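Local coordinates for macrophage receptor MARCO (Mus musculus, PDB 2OYA), which is a macrophage scavenger receptor with a collagenous region and a cysteine-rich domain in which a basic and an acidic cluster both contribute to ligand recognition, at residues D32-M45 with D67-C81. Sequence-based numbering, arbitrary orientation. Where two conformers were deposited one is given.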
# COMPACT_ATOMS: atom_id res chain seq x y z
N ASP A 32 5.49 -8.33 5.71
CA ASP A 32 6.88 -8.79 5.72
C ASP A 32 7.75 -7.76 5.01
O ASP A 32 7.56 -7.51 3.82
CB ASP A 32 7.04 -10.13 4.98
CG ASP A 32 6.33 -11.29 5.65
OD1 ASP A 32 6.02 -11.24 6.87
OD2 ASP A 32 6.09 -12.30 4.93
N ASP A 33 8.71 -7.17 5.74
CA ASP A 33 9.65 -6.14 5.17
C ASP A 33 8.96 -4.83 4.77
O ASP A 33 9.57 -3.99 4.11
CB ASP A 33 10.43 -6.65 3.94
CG ASP A 33 11.33 -7.84 4.24
OD1 ASP A 33 11.83 -7.96 5.38
OD2 ASP A 33 11.54 -8.63 3.29
N TRP A 34 7.70 -4.65 5.15
CA TRP A 34 6.94 -3.45 4.79
C TRP A 34 7.44 -2.32 5.66
O TRP A 34 7.33 -2.38 6.89
CB TRP A 34 5.45 -3.69 4.98
CG TRP A 34 4.56 -2.54 4.61
CD1 TRP A 34 3.89 -1.70 5.47
CD2 TRP A 34 4.20 -2.13 3.29
NE1 TRP A 34 3.14 -0.79 4.75
CE2 TRP A 34 3.31 -1.04 3.41
CE3 TRP A 34 4.55 -2.59 2.00
CZ2 TRP A 34 2.77 -0.37 2.29
CZ3 TRP A 34 4.01 -1.93 0.89
CH2 TRP A 34 3.13 -0.83 1.05
N ASP A 35 8.02 -1.30 5.04
CA ASP A 35 8.65 -0.23 5.81
C ASP A 35 8.23 1.17 5.32
O ASP A 35 7.40 1.28 4.43
CB ASP A 35 10.19 -0.43 5.87
CG ASP A 35 10.87 -0.24 4.53
OD1 ASP A 35 12.07 -0.60 4.44
OD2 ASP A 35 10.23 0.25 3.57
N ASN A 36 8.77 2.23 5.93
CA ASN A 36 8.38 3.60 5.57
C ASN A 36 8.64 3.94 4.10
O ASN A 36 7.90 4.73 3.50
CB ASN A 36 9.05 4.62 6.50
CG ASN A 36 8.43 4.62 7.91
OD1 ASN A 36 7.28 4.19 8.10
ND2 ASN A 36 9.20 5.08 8.90
N ASN A 37 9.69 3.35 3.53
CA ASN A 37 10.02 3.57 2.12
C ASN A 37 8.93 3.00 1.23
O ASN A 37 8.47 3.66 0.30
CB ASN A 37 11.39 2.95 1.75
CG ASN A 37 12.55 3.74 2.32
OD1 ASN A 37 12.45 4.94 2.58
ND2 ASN A 37 13.66 3.06 2.54
N ASP A 38 8.49 1.78 1.56
CA ASP A 38 7.37 1.16 0.84
C ASP A 38 6.08 1.96 0.99
O ASP A 38 5.36 2.20 0.01
CB ASP A 38 7.14 -0.24 1.41
CG ASP A 38 8.35 -1.12 1.30
OD1 ASP A 38 9.08 -0.98 0.29
OD2 ASP A 38 8.57 -1.94 2.20
N ALA A 39 5.80 2.37 2.23
CA ALA A 39 4.61 3.17 2.56
C ALA A 39 4.61 4.50 1.77
O ALA A 39 3.56 4.93 1.28
CB ALA A 39 4.56 3.45 4.06
N THR A 40 5.77 5.14 1.69
CA THR A 40 5.91 6.40 0.95
C THR A 40 5.64 6.17 -0.53
O THR A 40 4.96 6.98 -1.16
CB THR A 40 7.29 7.04 1.21
OG1 THR A 40 7.38 7.40 2.60
CG2 THR A 40 7.51 8.31 0.37
N VAL A 41 6.16 5.08 -1.10
CA VAL A 41 5.86 4.80 -2.51
C VAL A 41 4.36 4.58 -2.73
O VAL A 41 3.77 5.18 -3.64
CB VAL A 41 6.69 3.63 -3.09
CG1 VAL A 41 6.25 3.33 -4.52
CG2 VAL A 41 8.16 4.00 -3.05
N PHE A 42 3.76 3.77 -1.87
CA PHE A 42 2.33 3.50 -1.97
C PHE A 42 1.54 4.80 -1.87
O PHE A 42 0.68 5.07 -2.71
CB PHE A 42 1.90 2.52 -0.86
CG PHE A 42 0.42 2.25 -0.82
CD1 PHE A 42 -0.11 1.13 -1.45
CD2 PHE A 42 -0.45 3.11 -0.13
CE1 PHE A 42 -1.50 0.87 -1.41
CE2 PHE A 42 -1.83 2.88 -0.10
CZ PHE A 42 -2.35 1.74 -0.75
N CYS A 43 1.84 5.61 -0.85
CA CYS A 43 1.13 6.87 -0.63
C CYS A 43 1.33 7.90 -1.77
O CYS A 43 0.40 8.61 -2.13
CB CYS A 43 1.52 7.48 0.72
SG CYS A 43 0.98 6.47 2.13
N ARG A 44 2.53 7.93 -2.34
CA ARG A 44 2.85 8.77 -3.50
C ARG A 44 1.93 8.46 -4.67
O ARG A 44 1.49 9.39 -5.39
CB ARG A 44 4.31 8.56 -3.88
CG ARG A 44 4.80 9.23 -5.16
CD ARG A 44 6.30 8.96 -5.32
NE ARG A 44 7.10 9.53 -4.24
CZ ARG A 44 8.17 8.94 -3.72
NH1 ARG A 44 8.56 7.75 -4.17
NH2 ARG A 44 8.84 9.54 -2.73
N MET A 45 1.61 7.19 -4.85
CA MET A 45 0.69 6.78 -5.92
C MET A 45 -0.68 7.46 -5.79
O MET A 45 -1.33 7.76 -6.81
CB MET A 45 0.54 5.27 -5.95
CG MET A 45 1.82 4.54 -6.32
SD MET A 45 1.59 2.76 -6.26
CE MET A 45 0.51 2.48 -7.68
N ASP A 67 4.25 -9.38 -1.15
CA ASP A 67 4.97 -9.80 0.05
C ASP A 67 6.44 -9.41 -0.17
O ASP A 67 6.90 -9.31 -1.32
CB ASP A 67 4.83 -11.31 0.27
CG ASP A 67 5.35 -11.79 1.61
OD1 ASP A 67 5.58 -10.95 2.50
OD2 ASP A 67 5.47 -13.03 1.80
N ASN A 68 7.15 -9.17 0.93
CA ASN A 68 8.56 -8.76 0.89
C ASN A 68 8.82 -7.60 -0.05
O ASN A 68 9.78 -7.61 -0.82
CB ASN A 68 9.46 -9.96 0.57
CG ASN A 68 9.21 -11.12 1.50
OD1 ASN A 68 8.71 -12.17 1.09
ND2 ASN A 68 9.49 -10.91 2.79
N VAL A 69 7.94 -6.58 0.03
CA VAL A 69 8.16 -5.36 -0.75
C VAL A 69 9.40 -4.64 -0.22
O VAL A 69 9.52 -4.41 0.99
CB VAL A 69 6.93 -4.44 -0.70
CG1 VAL A 69 7.14 -3.20 -1.58
CG2 VAL A 69 5.66 -5.20 -1.14
N ASN A 70 10.32 -4.31 -1.13
CA ASN A 70 11.56 -3.64 -0.77
C ASN A 70 11.86 -2.46 -1.68
O ASN A 70 12.80 -2.49 -2.47
CB ASN A 70 12.72 -4.64 -0.78
CG ASN A 70 12.80 -5.44 0.50
OD1 ASN A 70 13.31 -4.96 1.51
ND2 ASN A 70 12.30 -6.67 0.47
N CYS A 71 11.04 -1.41 -1.57
CA CYS A 71 11.22 -0.19 -2.36
C CYS A 71 12.43 0.57 -1.85
O CYS A 71 12.75 0.51 -0.66
CB CYS A 71 10.01 0.74 -2.22
SG CYS A 71 8.43 0.03 -2.79
N ARG A 72 13.07 1.29 -2.77
CA ARG A 72 14.13 2.24 -2.42
C ARG A 72 13.52 3.45 -1.72
O ARG A 72 14.15 4.07 -0.88
CB ARG A 72 14.89 2.69 -3.67
CG ARG A 72 15.69 1.58 -4.37
CD ARG A 72 16.23 2.07 -5.72
NE ARG A 72 15.23 2.18 -6.79
CZ ARG A 72 14.72 1.15 -7.47
NH1 ARG A 72 15.08 -0.10 -7.18
NH2 ARG A 72 13.83 1.36 -8.43
N GLY A 73 12.27 3.77 -2.08
CA GLY A 73 11.56 4.89 -1.49
C GLY A 73 11.33 6.00 -2.48
O GLY A 73 10.50 6.90 -2.25
N THR A 74 12.03 5.92 -3.61
CA THR A 74 12.01 6.95 -4.63
C THR A 74 11.17 6.57 -5.86
O THR A 74 11.01 7.38 -6.79
CB THR A 74 13.45 7.25 -5.10
OG1 THR A 74 14.04 6.03 -5.57
CG2 THR A 74 14.29 7.83 -3.96
N GLU A 75 10.65 5.34 -5.87
CA GLU A 75 9.82 4.85 -6.99
C GLU A 75 8.50 5.63 -7.10
O GLU A 75 7.97 6.11 -6.09
CB GLU A 75 9.55 3.33 -6.86
CG GLU A 75 10.78 2.42 -6.88
CD GLU A 75 11.44 2.24 -5.50
OE1 GLU A 75 11.18 3.02 -4.57
OE2 GLU A 75 12.24 1.30 -5.33
N ASN A 76 7.99 5.77 -8.32
CA ASN A 76 6.69 6.42 -8.54
C ASN A 76 5.54 5.44 -8.37
O ASN A 76 4.39 5.85 -8.25
CB ASN A 76 6.62 7.08 -9.92
CG ASN A 76 7.66 8.16 -10.09
OD1 ASN A 76 8.44 8.13 -11.05
ND2 ASN A 76 7.70 9.11 -9.15
N SER A 77 5.88 4.16 -8.34
CA SER A 77 4.92 3.08 -8.29
C SER A 77 5.48 1.87 -7.56
O SER A 77 6.68 1.57 -7.66
CB SER A 77 4.58 2.71 -9.74
OG SER A 77 3.86 1.51 -9.83
N LEU A 78 4.61 1.15 -6.85
CA LEU A 78 5.01 -0.16 -6.26
C LEU A 78 5.40 -1.16 -7.33
O LEU A 78 6.13 -2.13 -7.06
CB LEU A 78 3.88 -0.77 -5.43
CG LEU A 78 3.60 -0.19 -4.04
CD1 LEU A 78 2.47 -0.99 -3.36
CD2 LEU A 78 4.84 -0.21 -3.17
N TRP A 79 4.88 -0.96 -8.54
CA TRP A 79 5.21 -1.84 -9.65
C TRP A 79 6.72 -1.75 -9.96
O TRP A 79 7.31 -2.71 -10.44
CB TRP A 79 4.34 -1.51 -10.88
CG TRP A 79 2.99 -2.23 -10.94
CD1 TRP A 79 2.61 -3.19 -11.86
CD2 TRP A 79 1.83 -2.02 -10.09
NE1 TRP A 79 1.30 -3.59 -11.62
CE2 TRP A 79 0.81 -2.90 -10.54
CE3 TRP A 79 1.58 -1.19 -8.98
CZ2 TRP A 79 -0.46 -2.97 -9.93
CZ3 TRP A 79 0.31 -1.27 -8.37
CH2 TRP A 79 -0.69 -2.15 -8.86
N ASP A 80 7.33 -0.61 -9.64
CA ASP A 80 8.78 -0.42 -9.83
C ASP A 80 9.64 -0.95 -8.68
O ASP A 80 10.87 -1.00 -8.79
CB ASP A 80 9.11 1.05 -10.06
CG ASP A 80 8.61 1.55 -11.39
OD1 ASP A 80 8.86 0.90 -12.43
OD2 ASP A 80 7.95 2.60 -11.39
N CYS A 81 9.00 -1.35 -7.59
CA CYS A 81 9.74 -1.87 -6.44
C CYS A 81 10.09 -3.33 -6.55
O CYS A 81 9.32 -4.13 -7.08
CB CYS A 81 8.96 -1.68 -5.16
SG CYS A 81 8.63 0.01 -4.82
O HOH W 1 5.91 -6.18 2.15
O HOH W 2 11.80 -2.89 2.63
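Val-41, on the face of helix 36-45 turned to the loop 67-81, spreads its two methyls over the disulfide Cys-71–Cys-81. A chi1 of 175° swings CG1 away from the backbone N and toward Ser-77, 3.5 Å from Ser-77 C, where it also meets Leu-78 CD2, while CG2 packs 3.8 Å from Cys-71 CB; a short, branched side chain suits so close an approach of helix and loop. Leu-78 continues the core, its CD1 meeting Phe-42 CD1 at the ring edge, 3.8 Å away. Beyond it, Trp-34 lies beside Val-69, and its indole N-H is spent on the carbonyl of Gly-98. One helical turn on from Val-41, the flexible chain of Met-45 bends to bring CE against Trp-79, and its SD takes a weak hydrogen bond from Leu-78 N.

Farther out, polar groups fix the loop. Asp-38 OD1 accepts from Cys-71 N at 2.7 Å, nearly along the C-O bond, while OD2 accepts from Asp-35 N and Asp-35 OD2 in turn accepts from Asp-38 N, the reciprocal pair of a capping box. Arg-44, extended until it bends at chi3 (-62°), sets its guanidinium edge to two carbonyls: NH1 and NH2 both reach Gly-73 O, and NH1 also binds Glu-75 O at 2.6 Å. Gly-73 takes a positive phi (113°) that a residue without a CB adopts easily, and lies close against Asn-37 CB. The carboxylate of Glu-75 accepts from two successive backbone N-H groups, OE2 from Arg-72 N and OE1 from Gly-73 N, each on its syn lone pair. Elsewhere Asn-68 ND2 meets Asp-33 OD2 from above the carboxylate plane, and a water bridges Asp-32 O and Val-69 N.

In this scavenger receptor cysteine-rich domain, then, apolar packing joins helix and disulfide-braced loop, while Asp-38 and Arg-44 bond to loop backbone groups and so probably define its path.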